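PDB 5HIU: GTPase activator-like protein from Chaetomium thermophilum, which is TSC2, probably acts as a GTPase activator in its full-length form, and is represented here by its helical N-terminal part. Local coordinates for residues A121-L125 with T126-R130; W82-L85 with I86-K90; V318-K321 with L322-T326; R360-N363 with S364-G368. All coordinates share one frame; numbering follows the deposited sequence.

Interaction 1: residues A121-L125 with T126-R130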
loop_
_atom_site.group_PDB
_atom_site.type_symbol
_atom_site.label_atom_id
_atom_site.label_comp_id
_atom_site.label_asym_id
_atom_site.label_seq_id
_atom_site.Cartn_x
_atom_site.Cartn_y
_atom_site.Cartn_z
ATOM N N ALA A 121 -19.017 12.506 -8.883
ATOM C CA ALA A 121 -20.148 12.889 -8.073
ATOM C C ALA A 121 -19.821 12.663 -6.627
ATOM O O ALA A 121 -19.962 13.570 -5.793
ATOM C CB ALA A 121 -21.378 12.090 -8.448
ATOM N N LEU A 122 -19.375 11.459 -6.312
ATOM C CA LEU A 122 -19.130 11.145 -4.918
ATOM C C LEU A 122 -18.045 12.069 -4.358
ATOM O O LEU A 122 -18.193 12.649 -3.290
ATOM C CB LEU A 122 -18.751 9.685 -4.752
ATOM C CG LEU A 122 -18.606 9.238 -3.297
ATOM C CD1 LEU A 122 -19.865 9.519 -2.482
ATOM C CD2 LEU A 122 -18.295 7.760 -3.250
ATOM N N GLU A 123 -16.971 12.220 -5.119
ATOM C CA GLU A 123 -15.883 13.092 -4.756
ATOM C C GLU A 123 -16.401 14.491 -4.446
ATOM O O GLU A 123 -16.020 15.067 -3.427
ATOM C CB GLU A 123 -14.863 13.103 -5.891
ATOM C CG GLU A 123 -13.867 14.244 -5.893
ATOM C CD GLU A 123 -13.023 14.228 -7.155
ATOM O OE1 GLU A 123 -12.279 13.249 -7.322
ATOM O OE2 GLU A 123 -13.124 15.171 -7.984
ATOM N N GLN A 124 -17.278 15.022 -5.306
ATOM C CA GLN A 124 -17.838 16.353 -5.109
ATOM C C GLN A 124 -18.843 16.394 -3.998
ATOM O O GLN A 124 -18.915 17.377 -3.292
ATOM C CB GLN A 124 -18.499 16.868 -6.373
ATOM C CG GLN A 124 -17.518 17.107 -7.505
ATOM C CD GLN A 124 -16.401 18.081 -7.140
ATOM O OE1 GLN A 124 -16.652 19.206 -6.689
ATOM N NE2 GLN A 124 -15.154 17.648 -7.346
ATOM N N LEU A 125 -19.631 15.338 -3.843
ATOM C CA LEU A 125 -20.601 15.268 -2.754
ATOM C C LEU A 125 -19.878 15.354 -1.423
ATOM O O LEU A 125 -20.305 16.070 -0.512
ATOM C CB LEU A 125 -21.410 13.968 -2.818
ATOM C CG LEU A 125 -22.532 13.806 -1.790
ATOM C CD1 LEU A 125 -23.575 14.886 -2.010
ATOM C CD2 LEU A 125 -23.191 12.427 -1.802
ATOM N N THR A 126 -18.776 14.625 -1.316
ATOM C CA THR A 126 -18.031 14.541 -0.065
ATOM C C THR A 126 -17.004 15.665 0.096
ATOM O O THR A 126 -16.443 15.823 1.181
ATOM C CB THR A 126 -17.287 13.202 0.035
ATOM O OG1 THR A 126 -16.369 13.088 -1.064
ATOM C CG2 THR A 126 -18.254 12.042 -0.014
ATOM N N ASN A 127 -16.753 16.431 -0.972
ATOM C CA ASN A 127 -15.727 17.468 -0.964
ATOM C C ASN A 127 -14.354 16.824 -0.817
ATOM O O ASN A 127 -13.569 17.191 0.037
ATOM C CB ASN A 127 -15.979 18.460 0.173
ATOM C CG ASN A 127 -14.954 19.569 0.223
ATOM O OD1 ASN A 127 -14.419 19.997 -0.792
ATOM N ND2 ASN A 127 -14.688 20.050 1.412
ATOM N N HIS A 128 -14.089 15.839 -1.657
ATOM C CA HIS A 128 -12.834 15.079 -1.625
ATOM C C HIS A 128 -12.653 14.334 -0.319
ATOM O O HIS A 128 -11.576 14.281 0.225
ATOM C CB HIS A 128 -11.640 15.985 -1.951
ATOM C CG HIS A 128 -11.785 16.671 -3.266
ATOM N ND1 HIS A 128 -11.530 16.035 -4.459
ATOM C CD2 HIS A 128 -12.248 17.906 -3.587
ATOM C CE1 HIS A 128 -11.792 16.857 -5.458
ATOM N NE2 HIS A 128 -12.228 18.002 -4.957
ATOM N N GLY A 129 -13.734 13.760 0.177
ATOM C CA GLY A 129 -13.663 12.776 1.250
ATOM C C GLY A 129 -13.877 13.372 2.614
ATOM O O GLY A 129 -13.885 12.650 3.597
ATOM N N ARG A 130 -14.076 14.690 2.656
ATOM C CA ARG A 130 -14.124 15.442 3.899
ATOM C C ARG A 130 -15.435 15.284 4.588
ATOM O O ARG A 130 -15.468 15.190 5.797
ATOM C CB ARG A 130 -13.900 16.926 3.636
ATOM C CG ARG A 130 -12.477 17.231 3.212
ATOM C CD ARG A 130 -12.292 18.701 2.896
ATOM N NE ARG A 130 -10.928 18.993 2.476
ATOM C CZ ARG A 130 -9.939 19.383 3.280
ATOM N NH1 ARG A 130 -10.112 19.561 4.591
ATOM N NH2 ARG A 130 -8.743 19.600 2.757
#

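Interaction 2: residues W82-L85 with I86-K90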
loop_
_atom_site.group_PDB
_atom_site.type_symbol
_atom_site.label_atom_id
_atom_site.label_comp_id
_atom_site.label_asym_id
_atom_site.label_seq_id
_atom_site.Cartn_x
_atom_site.Cartn_y
_atom_site.Cartn_z
ATOM N N TRP A 82 -25.923 13.310 -15.478
ATOM C CA TRP A 82 -24.811 13.178 -14.536
ATOM C C TRP A 82 -24.116 14.492 -14.321
ATOM O O TRP A 82 -23.732 14.839 -13.218
ATOM C CB TRP A 82 -23.764 12.215 -15.057
ATOM C CG TRP A 82 -24.018 10.823 -14.784
ATOM C CD1 TRP A 82 -24.212 9.847 -15.698
ATOM C CD2 TRP A 82 -24.067 10.207 -13.518
ATOM N NE1 TRP A 82 -24.389 8.645 -15.080
ATOM C CE2 TRP A 82 -24.310 8.839 -13.730
ATOM C CE3 TRP A 82 -23.951 10.674 -12.212
ATOM C CZ2 TRP A 82 -24.430 7.930 -12.687
ATOM C CZ3 TRP A 82 -24.074 9.770 -11.174
ATOM C CH2 TRP A 82 -24.312 8.413 -11.421
ATOM N N GLU A 83 -23.937 15.214 -15.401
ATOM C CA GLU A 83 -23.262 16.493 -15.337
ATOM C C GLU A 83 -24.061 17.521 -14.579
ATOM O O GLU A 83 -23.496 18.413 -13.937
ATOM C CB GLU A 83 -22.960 16.970 -16.734
ATOM C CG GLU A 83 -22.027 16.004 -17.420
ATOM C CD GLU A 83 -21.671 16.428 -18.802
ATOM O OE1 GLU A 83 -22.598 16.783 -19.579
ATOM O OE2 GLU A 83 -20.452 16.369 -19.081
ATOM N N LEU A 84 -25.378 17.387 -14.644
ATOM C CA LEU A 84 -26.257 18.288 -13.952
ATOM C C LEU A 84 -26.255 17.921 -12.480
ATOM O O LEU A 84 -26.295 18.809 -11.626
ATOM C CB LEU A 84 -27.659 18.207 -14.541
ATOM C CG LEU A 84 -28.806 18.790 -13.718
ATOM C CD1 LEU A 84 -28.711 20.307 -13.677
ATOM C CD2 LEU A 84 -30.130 18.339 -14.309
ATOM N N LEU A 85 -26.224 16.616 -12.191
ATOM C CA LEU A 85 -26.250 16.126 -10.808
ATOM C C LEU A 85 -24.939 16.477 -10.092
ATOM O O LEU A 85 -24.924 16.853 -8.921
ATOM C CB LEU A 85 -26.509 14.616 -10.767
ATOM C CG LEU A 85 -27.883 14.100 -11.226
ATOM C CD1 LEU A 85 -27.961 12.585 -11.067
ATOM C CD2 LEU A 85 -29.049 14.738 -10.476
ATOM N N ILE A 86 -23.852 16.365 -10.826
ATOM C CA ILE A 86 -22.533 16.698 -10.331
ATOM C C ILE A 86 -22.479 18.149 -9.889
ATOM O O ILE A 86 -21.938 18.464 -8.821
ATOM C CB ILE A 86 -21.485 16.409 -11.423
ATOM C CG1 ILE A 86 -21.151 14.931 -11.396
ATOM C CG2 ILE A 86 -20.221 17.220 -11.222
ATOM C CD1 ILE A 86 -20.601 14.424 -12.687
ATOM N N GLU A 87 -23.046 19.035 -10.697
ATOM C CA GLU A 87 -23.093 20.440 -10.312
ATOM C C GLU A 87 -23.999 20.637 -9.118
ATOM O O GLU A 87 -23.706 21.472 -8.280
ATOM C CB GLU A 87 -23.521 21.348 -11.473
ATOM C CG GLU A 87 -22.467 21.499 -12.556
ATOM C CD GLU A 87 -21.112 21.907 -12.001
ATOM O OE1 GLU A 87 -20.975 23.076 -11.591
ATOM O OE2 GLU A 87 -20.183 21.060 -11.966
ATOM N N CYS A 88 -25.081 19.863 -9.028
ATOM C CA CYS A 88 -26.022 19.990 -7.916
ATOM C C CYS A 88 -25.421 19.597 -6.560
ATOM O O CYS A 88 -25.611 20.294 -5.573
ATOM C CB CYS A 88 -27.300 19.193 -8.187
ATOM S SG CYS A 88 -28.305 19.893 -9.521
ATOM N N VAL A 89 -24.697 18.489 -6.497
ATOM C CA VAL A 89 -24.173 18.045 -5.211
ATOM C C VAL A 89 -23.229 19.066 -4.593
ATOM O O VAL A 89 -23.082 19.083 -3.393
ATOM C CB VAL A 89 -23.486 16.674 -5.280
ATOM C CG1 VAL A 89 -24.505 15.597 -5.587
ATOM C CG2 VAL A 89 -22.358 16.654 -6.302
ATOM N N LYS A 90 -22.608 19.915 -5.410
ATOM C CA LYS A 90 -21.698 20.965 -4.928
ATOM C C LYS A 90 -22.397 21.963 -4.007
ATOM O O LYS A 90 -21.783 22.483 -3.085
ATOM C CB LYS A 90 -21.026 21.683 -6.105
ATOM C CG LYS A 90 -20.005 20.813 -6.825
ATOM C CD LYS A 90 -19.684 21.292 -8.232
ATOM C CE LYS A 90 -18.686 20.334 -8.882
ATOM N NZ LYS A 90 -18.185 20.706 -10.241
#

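Interaction 3: residues V318-K321 with L322-T326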
loop_
_atom_site.group_PDB
_atom_site.type_symbol
_atom_site.label_atom_id
_atom_site.label_comp_id
_atom_site.label_asym_id
_atom_site.label_seq_id
_atom_site.Cartn_x
_atom_site.Cartn_y
_atom_site.Cartn_z
ATOM N N VAL A 318 13.925 -5.387 5.406
ATOM C CA VAL A 318 13.255 -4.527 6.367
ATOM C C VAL A 318 13.991 -4.599 7.692
ATOM O O VAL A 318 14.103 -3.600 8.400
ATOM C CB VAL A 318 11.755 -4.906 6.522
ATOM C CG1 VAL A 318 11.148 -4.241 7.734
ATOM C CG2 VAL A 318 10.977 -4.510 5.278
ATOM N N LEU A 319 14.506 -5.784 8.010
ATOM C CA LEU A 319 15.268 -5.984 9.246
ATOM C C LEU A 319 16.570 -5.202 9.219
ATOM O O LEU A 319 16.948 -4.579 10.192
ATOM C CB LEU A 319 15.544 -7.474 9.512
ATOM C CG LEU A 319 14.358 -8.220 10.141
ATOM C CD1 LEU A 319 14.524 -9.747 10.116
ATOM C CD2 LEU A 319 14.137 -7.727 11.556
ATOM N N GLN A 320 17.259 -5.234 8.100
ATOM C CA GLN A 320 18.501 -4.500 7.993
ATOM C C GLN A 320 18.235 -3.036 8.240
ATOM O O GLN A 320 19.005 -2.364 8.879
ATOM C CB GLN A 320 19.098 -4.692 6.612
ATOM C CG GLN A 320 20.323 -3.851 6.347
ATOM C CD GLN A 320 21.000 -4.252 5.053
ATOM O OE1 GLN A 320 21.047 -5.439 4.680
ATOM N NE2 GLN A 320 21.525 -3.269 4.351
ATOM N N LYS A 321 17.124 -2.551 7.722
ATOM C CA LYS A 321 16.742 -1.157 7.900
ATOM C C LYS A 321 16.279 -0.918 9.351
ATOM O O LYS A 321 16.725 0.026 10.003
ATOM C CB LYS A 321 15.669 -0.801 6.871
ATOM C CG LYS A 321 15.383 0.681 6.703
ATOM C CD LYS A 321 16.556 1.500 6.179
ATOM C CE LYS A 321 16.244 3.000 6.244
ATOM N NZ LYS A 321 17.458 3.862 6.153
ATOM N N LEU A 322 15.440 -1.810 9.874
ATOM C CA LEU A 322 14.986 -1.686 11.241
ATOM C C LEU A 322 16.129 -1.681 12.238
ATOM O O LEU A 322 16.178 -0.819 13.103
ATOM C CB LEU A 322 14.009 -2.805 11.607
ATOM C CG LEU A 322 13.223 -2.589 12.914
ATOM C CD1 LEU A 322 12.681 -1.171 13.049
ATOM C CD2 LEU A 322 12.064 -3.563 13.018
ATOM N N LEU A 323 17.062 -2.616 12.096
ATOM C CA LEU A 323 18.181 -2.755 13.025
ATOM C C LEU A 323 19.113 -1.546 13.129
ATOM O O LEU A 323 19.970 -1.529 13.998
ATOM C CB LEU A 323 19.021 -3.968 12.659
ATOM C CG LEU A 323 18.369 -5.306 12.990
ATOM C CD1 LEU A 323 18.980 -6.406 12.146
ATOM C CD2 LEU A 323 18.510 -5.636 14.465
ATOM N N ARG A 324 18.989 -0.550 12.257
ATOM C CA ARG A 324 19.743 0.688 12.438
ATOM C C ARG A 324 19.032 1.643 13.396
ATOM O O ARG A 324 19.554 2.726 13.710
ATOM C CB ARG A 324 19.916 1.410 11.120
ATOM C CG ARG A 324 20.458 0.578 9.985
ATOM C CD ARG A 324 20.551 1.474 8.768
ATOM N NE ARG A 324 20.975 0.728 7.598
ATOM C CZ ARG A 324 22.217 0.313 7.382
ATOM N NH1 ARG A 324 23.178 0.569 8.267
ATOM N NH2 ARG A 324 22.499 -0.372 6.273
ATOM N N LYS A 325 17.844 1.261 13.852
ATOM C CA LYS A 325 17.060 2.126 14.707
ATOM C C LYS A 325 17.259 1.862 16.196
ATOM O O LYS A 325 17.830 0.843 16.601
ATOM C CB LYS A 325 15.596 2.017 14.331
ATOM C CG LYS A 325 15.329 2.204 12.848
ATOM C CD LYS A 325 15.801 3.548 12.318
ATOM C CE LYS A 325 15.546 3.615 10.829
ATOM N NZ LYS A 325 15.802 4.965 10.279
ATOM N N THR A 326 16.784 2.825 16.991
ATOM C CA THR A 326 16.992 2.889 18.447
ATOM C C THR A 326 15.671 3.148 19.167
ATOM O O THR A 326 14.817 3.871 18.651
ATOM C CB THR A 326 17.907 4.070 18.823
ATOM O OG1 THR A 326 17.278 5.291 18.410
ATOM C CG2 THR A 326 19.286 3.935 18.169
#

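Interaction 4: residues R360-N363 with S364-G368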
loop_
_atom_site.group_PDB
_atom_site.type_symbol
_atom_site.label_atom_id
_atom_site.label_comp_id
_atom_site.label_asym_id
_atom_site.label_seq_id
_atom_site.Cartn_x
_atom_site.Cartn_y
_atom_site.Cartn_z
ATOM N N ARG A 360 24.837 -8.857 4.117
ATOM C CA ARG A 360 24.691 -7.392 4.124
ATOM C C ARG A 360 24.063 -6.923 5.430
ATOM O O ARG A 360 24.453 -5.900 5.982
ATOM C CB ARG A 360 23.928 -6.876 2.881
ATOM C CG ARG A 360 23.397 -5.440 3.010
ATOM C CD ARG A 360 23.509 -4.557 1.773
ATOM N NE ARG A 360 22.925 -5.186 0.584
ATOM C CZ ARG A 360 23.549 -5.329 -0.590
ATOM N NH1 ARG A 360 24.782 -4.853 -0.786
ATOM N NH2 ARG A 360 22.926 -5.937 -1.594
ATOM N N LEU A 361 23.116 -7.698 5.928
ATOM C CA LEU A 361 22.509 -7.451 7.234
ATOM C C LEU A 361 23.590 -7.501 8.306
ATOM O O LEU A 361 23.839 -6.513 9.003
ATOM C CB LEU A 361 21.420 -8.500 7.522
ATOM C CG LEU A 361 20.481 -8.225 8.691
ATOM C CD1 LEU A 361 19.149 -8.903 8.453
ATOM C CD2 LEU A 361 21.052 -8.641 10.042
ATOM N N ILE A 362 24.269 -8.640 8.383
ATOM C CA ILE A 362 25.323 -8.845 9.366
ATOM C C ILE A 362 26.356 -7.730 9.236
ATOM O O ILE A 362 26.797 -7.175 10.230
ATOM C CB ILE A 362 25.969 -10.244 9.246
ATOM C CG1 ILE A 362 24.929 -11.345 9.543
ATOM C CG2 ILE A 362 27.131 -10.390 10.224
ATOM C CD1 ILE A 362 25.425 -12.753 9.256
ATOM N N ASN A 363 26.692 -7.343 8.021
ATOM C CA ASN A 363 27.632 -6.245 7.855
ATOM C C ASN A 363 27.124 -4.920 8.385
ATOM O O ASN A 363 27.913 -4.086 8.793
ATOM C CB ASN A 363 28.018 -6.088 6.402
ATOM C CG ASN A 363 29.217 -6.912 6.045
ATOM O OD1 ASN A 363 30.244 -6.822 6.709
ATOM N ND2 ASN A 363 29.105 -7.722 5.000
ATOM N N SER A 364 25.815 -4.721 8.379
ATOM C CA SER A 364 25.256 -3.492 8.914
ATOM C C SER A 364 25.179 -3.525 10.439
ATOM O O SER A 364 25.052 -2.474 11.075
ATOM C CB SER A 364 23.865 -3.240 8.351
ATOM O OG SER A 364 22.997 -4.261 8.788
ATOM N N LEU A 365 25.216 -4.724 11.015
ATOM C CA LEU A 365 25.329 -4.884 12.470
ATOM C C LEU A 365 26.713 -4.529 13.029
ATOM O O LEU A 365 26.811 -3.934 14.090
ATOM C CB LEU A 365 24.994 -6.306 12.872
ATOM C CG LEU A 365 23.538 -6.689 12.757
ATOM C CD1 LEU A 365 23.404 -8.124 13.224
ATOM C CD2 LEU A 365 22.625 -5.775 13.567
ATOM N N PHE A 366 27.778 -4.907 12.332
ATOM C CA PHE A 366 29.113 -4.647 12.824
ATOM C C PHE A 366 29.582 -3.239 12.498
ATOM O O PHE A 366 30.502 -2.729 13.141
ATOM C CB PHE A 366 30.096 -5.679 12.282
ATOM C CG PHE A 366 29.980 -7.019 12.940
ATOM C CD1 PHE A 366 30.671 -7.291 14.109
ATOM C CD2 PHE A 366 29.185 -8.007 12.393
ATOM C CE1 PHE A 366 30.559 -8.525 14.725
ATOM C CE2 PHE A 366 29.072 -9.241 12.999
ATOM C CZ PHE A 366 29.758 -9.504 14.169
ATOM N N HIS A 367 28.972 -2.619 11.492
ATOM C CA HIS A 367 29.262 -1.221 11.141
ATOM C C HIS A 367 27.968 -0.514 10.778
ATOM O O HIS A 367 27.278 -0.928 9.866
ATOM C CB HIS A 367 30.248 -1.141 9.963
ATOM C CG HIS A 367 30.980 0.167 9.868
ATOM N ND1 HIS A 367 32.191 0.297 9.222
ATOM C CD2 HIS A 367 30.685 1.396 10.358
ATOM C CE1 HIS A 367 32.602 1.550 9.303
ATOM N NE2 HIS A 367 31.706 2.238 9.989
ATOM N N GLY A 368 27.624 0.534 11.508
ATOM C CA GLY A 368 26.434 1.307 11.193
ATOM C C GLY A 368 26.277 2.489 12.115
ATOM O O GLY A 368 25.253 3.163 12.083
#

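Interaction 1: residues A121-L125 with T126-R130
Thr126 OG1 is within reach of two carbonyl oxygens near the end of helix 115-126, 2.9 Å from Leu122 O and 3.1 Å from Glu123 O. Both acceptors are within reach of its one proton. The same oxygen accepts from Gly129 N at 3.0 Å, three residues on, and this makes an ST motif. With chi1 at 60°, OG1 stands between the backbone N and the carbonyl carbon and faces both helix carbonyls. The methyl CG2 of Thr126 meets Leu122 CD1 at 3.9 Å.

The backbone closes as a Schellman motif. His128 N reaches back to Glu123 O at 2.7 Å, and the bond is almost straight (174°). Asn127, with positive phi, is the C-prime residue, and its N makes a weak bond to Gln124 O. Thr126 N still bonds Leu122 O in the helical way.

The His128 imidazole meets the extended Glu123 chain obliquely. His128 ND1 is 3.3 Å from Glu123 CG, and the carboxylate and ring planes are 30° apart. Gln124 runs alongside the ring with its amide nearly upright to it. Gln124 NE2 donates to Glu123 OE2 at 3.3 Å, on the anti lone pair. Glu123 OE1 is taken by Gln186, so both carboxylate oxygens have partners.

This turn ends helix 115-126. Leu122 packs against Phe103 and Leu106 of helix 96-107 and against Met139, Leu142 and Trp146 of helix 139-163. Leu125 touches Val89 of helix 75-89. Beyond the turn, Gly129 O bonds Asn198 of helix 179-198.

Interaction 2: residues W82-L85 with I86-K90
Ile86 sits one turn after Trp82 and bonds it through the backbone, with Ile86 N 2.8 Å from Trp82 O. Its side chain folds back over the same oxygen. Chi1 of -82° keeps CG1 beside the backbone N, and Ile86 CD1 comes to 3.2 Å from Trp82 O. The Trp82 indole has its partners elsewhere: NE1 bonds Asp114, and the ring lies almost parallel to that of Tyr117.

Glu87 follows. Its N makes a weak bond to Glu83 O at 3.3 Å, and its CG rests 3.5 Å from Glu83 O. The chain then bends at chi2 (-52°), and the carboxylate leads away from the preceding turn. The Glu87 side chain touches Arg47 and Val51 of helix 36-52.

Cys88 points its CB toward the preceding turn. Cys88 N bonds Leu84 O at 3.1 Å. The sulfur makes an apolar contact with Leu84, Cys88 SG to Leu84 CD1 4.2 Å. Leu84 also packs on Leu46, Ile61 and Ala65, and Cys88 touches Val58.

Val89 N bonds Leu85 O at 2.9 Å. Both Val89 methyls come close to that oxygen. Leu85 and Val89 both touch Trp62 of helix 59-65.

Lys90 turns back to Glu87 within its own segment. Lys90 NZ meets Glu87 OE2 at 2.7 Å in a salt bridge, on the syn side and 24° out of the carboxylate plane.

The chemistry divides in two. Regular helical bonds and apolar groups make up the buried part, where backbone N-H groups meet the carbonyls, weakly at Glu83 O. The salt bridge involves partly exposed Glu87 and exposed Lys90, and probably steadies both charged ends.

Interaction 3: residues V318-K321 with L322-T326
The Gln320 amide and the Arg324 guanidinium lie side by side and point the same way, with their planes 81° apart. Gln320 NE2 comes to 3.6 Å from Arg324 NH2, obliquely to the guanidinium. Both nitrogens are donors, so they meet by packing. Arg324 is extended from CG to NE, and its CG passes 3.5 Å from Gln320 O. Both side chains also touch Ser364 of helix 352-366.

The backbone here leaves helix 302-322. Leu322 N bonds Val318 O and Leu323 N bonds Leu319 O, each at 2.7 Å. Arg324 N then takes Lys321 O at 3.2 Å, from 58° above the carbonyl plane. The overlapping type I turn from Leu322 to Lys325 is closed by Lys325 N to Leu322 O at 2.8 Å. It leads into the loop before helix 336-348, in an elongated array of packed helices consistent with an alpha-solenoid.

Leu319 CB and Leu323 CD1 are 4.5 Å apart in an apolar contact. Leu319 also packs on Leu289 and Leu293. Lys321 and Lys325 bring like charges near each other, NZ to NZ 4.6 Å. Lys321 makes a cation-pi contact with Trp270, which Lys325 also touches.

Interaction 4: residues R360-N363 with S364-G368
Ser364 N bonds Arg360 O at 3.0 Å, and three more helical bonds follow in step. Leu365 N reaches Leu361 O at 3.0 Å. Phe366 N reaches Ile362 O at 3.2 Å. His367 N reaches Asn363 O. Ser364 N and Leu365 N also make weak bonds to Leu361 O and Ile362 O, three residues back, so these donors are shared. His367 is the first residue to leave helical geometry (phi -140°).

Ser364 OG is turned toward Leu361 O, as its chi1 near 65° allows. The modelled separation is very short, so its exact length is doubtful.

These turns end helix 352-366, which packs against both helix 302-322 and helix 423-441 in the helical array. Leu361 touches Leu319, and Asn363 ND2 bonds Gln426 on the other helix.

Ile362 and Phe366 run alongside each other one turn apart. The Ile362 methyl CG2 meets the ring edge in its plane, 3.6 Å from Phe366 CE2. Ile362 O also lies near this edge, 3.3 Å from Phe366 CD2. The ring goes on to meet Trp382 edge-to-face and Phe386 at a low angle. Leu361 and Leu365 point the same way, with Leu361 CD2 4.0 Å from Leu365 CD1. Leu365 reaches on to Ile376 and Leu377, while Arg360 NH2 forms a salt bridge with Glu357.

How the interactions relate
The four contacts follow in series from the N terminus, and none nests with or crosses another. Each is local, between neighbouring turns, so none closes a long loop. Interaction 2 comes first, near the end of helix 75-89. Interaction 1 follows, where helix 115-126 gives way to a loop. They meet where these two helices pack, with Lys90 CE 3.2 Å from Gln124 OE1. Interactions 3 and 4 meet where the end of helix 302-322 packs on helix 352-366, with Leu323 CD1 3.7 Å from Leu361 CD2. The two pairs lie on opposite sides of the chain's centre, with interactions 1 and 3 about 40 Å apart between centres.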